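Local coordinates for protein putative fimbriae assembly chaperone (Salmonella typhimurium, PDB 2CO7) that probably acts as a periplasmic chaperone that helps fimbrial subunits fold and keeps them ready for assembly at the cell surface, at residues Y40-Q45 and I97-P102. Residues are numbered along the deposited sequence; the frame is centred on the assembly and turned at random.
Sequences YPILVQ and IKAVPP
The phenol ring of Tyr40 meets two proline rings through its CD1 and CE1 atoms. It crosses Pro102 obliquely, CD1 lying 3.6 Å from CD of Pro102, and runs side by side with Pro101, pointing the same way, with CE1 4.0 Å from CB of Pro101. Chi1 of Tyr40, 53°, sets CG between the backbone N and the carbonyl carbon. A flat ring suits these rigid, apolar partners, while the hydroxyl at its tip is hydrogen-bonded to Lys10. CD of Pro102 also approaches the carbonyl O of Pro41 (3.3 Å).

Beyond the prolines the chains become antiparallel strands. Leu43 and Val100 form a hydrogen-bonded pair, the bond from Leu43 N to Val100 O being nearly straight (172°); Gln45 and Lys98 form the next, with Lys98 N 2.8 Å from Gln45 O. Between them Val44 and Ala99 make a non-hydrogen-bonded pair, where CA of Val44 comes 3.2 Å from Lys98 O in a CA-H...O contact.

Val44 and Ala99 face the buried side. There CG1 of Val44 meets CG2 of Ile97 at 3.6 Å, and CD1 of Ile42 meets the methyl of Ala99. Phe12 of strand 10-16 touches both Ile42 and Ala99, and also Tyr40 and Pro101, joining the two ends of the contact. On the other face Gln45 and Lys98 run side by side, CE of Lys98 loosely placed 4.0 Å from OE1 of Gln45, while NZ bonds OD1 of Asn123.

Strands 42-50 and 91-100 are neighbours in the immunoglobulin-like N-terminal domain of this PapD-family chaperone. Four backbone bonds, two per pair, fix the register; Ile42, Val44, Ile97 and the small Ala99 pack on the buried face; and Pro41 and Pro102, at the next hydrogen-bonded position, have no N-H to extend the ladder.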
loop_
_atom_site.group_PDB
_atom_site.type_symbol
_atom_site.label_atom_id
_atom_site.label_comp_id
_atom_site.label_asym_id
_atom_site.label_seq_id
_atom_site.Cartn_x
_atom_site.Cartn_y
_atom_site.Cartn_z
ATOM N N TYR B 40 -17.311 -12.531 -10.822
ATOM C CA TYR B 40 -18.443 -12.464 -9.906
ATOM C C TYR B 40 -18.461 -11.054 -9.299
ATOM O O TYR B 40 -17.466 -10.349 -9.373
ATOM C CB TYR B 40 -18.317 -13.537 -8.806
ATOM C CG TYR B 40 -17.009 -13.551 -8.026
ATOM C CD1 TYR B 40 -16.791 -12.668 -6.973
ATOM C CD2 TYR B 40 -16.016 -14.509 -8.304
ATOM C CE1 TYR B 40 -15.583 -12.696 -6.236
ATOM C CE2 TYR B 40 -14.820 -14.545 -7.577
ATOM C CZ TYR B 40 -14.632 -13.656 -6.531
ATOM O OH TYR B 40 -13.470 -13.716 -5.799
ATOM N N PRO B 41 -19.597 -10.635 -8.705
ATOM C CA PRO B 41 -19.718 -9.253 -8.214
ATOM C C PRO B 41 -18.909 -9.013 -6.925
ATOM O O PRO B 41 -18.750 -9.933 -6.106
ATOM C CB PRO B 41 -21.233 -9.100 -7.918
ATOM C CG PRO B 41 -21.875 -10.351 -8.395
ATOM C CD PRO B 41 -20.822 -11.416 -8.441
ATOM N N ILE B 42 -18.394 -7.802 -6.787
ATOM C CA ILE B 42 -17.716 -7.358 -5.576
ATOM C C ILE B 42 -18.292 -6.047 -5.066
ATOM O O ILE B 42 -18.870 -5.286 -5.819
ATOM C CB ILE B 42 -16.197 -7.202 -5.778
ATOM C CG1 ILE B 42 -15.876 -6.067 -6.738
ATOM C CG2 ILE B 42 -15.588 -8.521 -6.207
ATOM C CD1 ILE B 42 -14.354 -5.706 -6.856
ATOM N N LEU B 43 -18.123 -5.803 -3.775
ATOM C CA LEU B 43 -18.525 -4.540 -3.179
ATOM C C LEU B 43 -17.276 -3.669 -3.043
ATOM O O LEU B 43 -16.182 -4.156 -2.736
ATOM C CB LEU B 43 -19.191 -4.753 -1.815
ATOM C CG LEU B 43 -20.503 -5.527 -1.727
ATOM C CD1 LEU B 43 -21.067 -5.593 -0.274
ATOM C CD2 LEU B 43 -21.531 -4.878 -2.662
ATOM N N VAL B 44 -17.437 -2.380 -3.286
ATOM C CA VAL B 44 -16.301 -1.470 -3.257
ATOM C C VAL B 44 -16.623 -0.241 -2.403
ATOM O O VAL B 44 -17.738 0.267 -2.449
ATOM C CB VAL B 44 -15.855 -1.050 -4.672
ATOM C CG1 VAL B 44 -14.558 -0.236 -4.614
ATOM C CG2 VAL B 44 -15.591 -2.263 -5.540
ATOM N N GLN B 45 -15.641 0.196 -1.621
ATOM C CA GLN B 45 -15.726 1.420 -0.864
ATOM C C GLN B 45 -14.507 2.260 -1.219
ATOM O O GLN B 45 -13.377 1.763 -1.241
ATOM C CB GLN B 45 -15.746 1.103 0.622
ATOM C CG GLN B 45 -15.716 2.314 1.536
ATOM C CD GLN B 45 -15.039 1.992 2.838
ATOM O OE1 GLN B 45 -15.563 1.241 3.665
ATOM N NE2 GLN B 45 -13.853 2.534 3.018
ATOM N N ILE B 97 -9.187 2.143 -2.142
ATOM C CA ILE B 97 -10.281 1.378 -2.717
ATOM C C ILE B 97 -10.293 0.079 -1.951
ATOM O O ILE B 97 -9.307 -0.665 -2.029
ATOM C CB ILE B 97 -9.969 1.051 -4.219
ATOM C CG1 ILE B 97 -9.826 2.315 -5.073
ATOM C CG2 ILE B 97 -10.983 0.054 -4.822
ATOM C CD1 ILE B 97 -10.881 3.319 -4.875
ATOM N N LYS B 98 -11.361 -0.155 -1.186
ATOM C CA LYS B 98 -11.558 -1.415 -0.457
ATOM C C LYS B 98 -12.487 -2.304 -1.266
ATOM O O LYS B 98 -13.603 -1.881 -1.628
ATOM C CB LYS B 98 -12.212 -1.179 0.910
ATOM C CG LYS B 98 -12.389 -2.484 1.728
ATOM C CD LYS B 98 -13.171 -2.283 3.036
ATOM C CE LYS B 98 -12.497 -1.247 3.938
ATOM N NZ LYS B 98 -11.221 -1.809 4.497
ATOM N N ALA B 99 -12.038 -3.534 -1.513
ATOM C CA ALA B 99 -12.810 -4.476 -2.342
ATOM C C ALA B 99 -13.084 -5.710 -1.499
ATOM O O ALA B 99 -12.192 -6.252 -0.843
ATOM C CB ALA B 99 -12.063 -4.829 -3.625
ATOM N N VAL B 100 -14.336 -6.139 -1.540
ATOM C CA VAL B 100 -14.848 -7.188 -0.669
ATOM C C VAL B 100 -15.648 -8.200 -1.514
ATOM O O VAL B 100 -16.646 -7.830 -2.138
ATOM C CB VAL B 100 -15.722 -6.559 0.456
ATOM C CG1 VAL B 100 -16.373 -7.604 1.281
ATOM C CG2 VAL B 100 -14.854 -5.615 1.334
ATOM N N PRO B 101 -15.217 -9.481 -1.508
ATOM C CA PRO B 101 -15.892 -10.524 -2.263
ATOM C C PRO B 101 -17.088 -11.087 -1.500
ATOM O O PRO B 101 -17.167 -10.899 -0.293
ATOM C CB PRO B 101 -14.824 -11.611 -2.413
ATOM C CG PRO B 101 -13.904 -11.439 -1.226
ATOM C CD PRO B 101 -14.030 -9.980 -0.768
ATOM N N PRO B 102 -17.986 -11.798 -2.187
ATOM C CA PRO B 102 -19.097 -12.432 -1.472
ATOM C C PRO B 102 -18.580 -13.541 -0.559
ATOM O O PRO B 102 -17.499 -14.058 -0.809
ATOM C CB PRO B 102 -19.968 -13.027 -2.587
ATOM C CG PRO B 102 -19.305 -12.778 -3.859
ATOM C CD PRO B 102 -18.012 -12.059 -3.642
#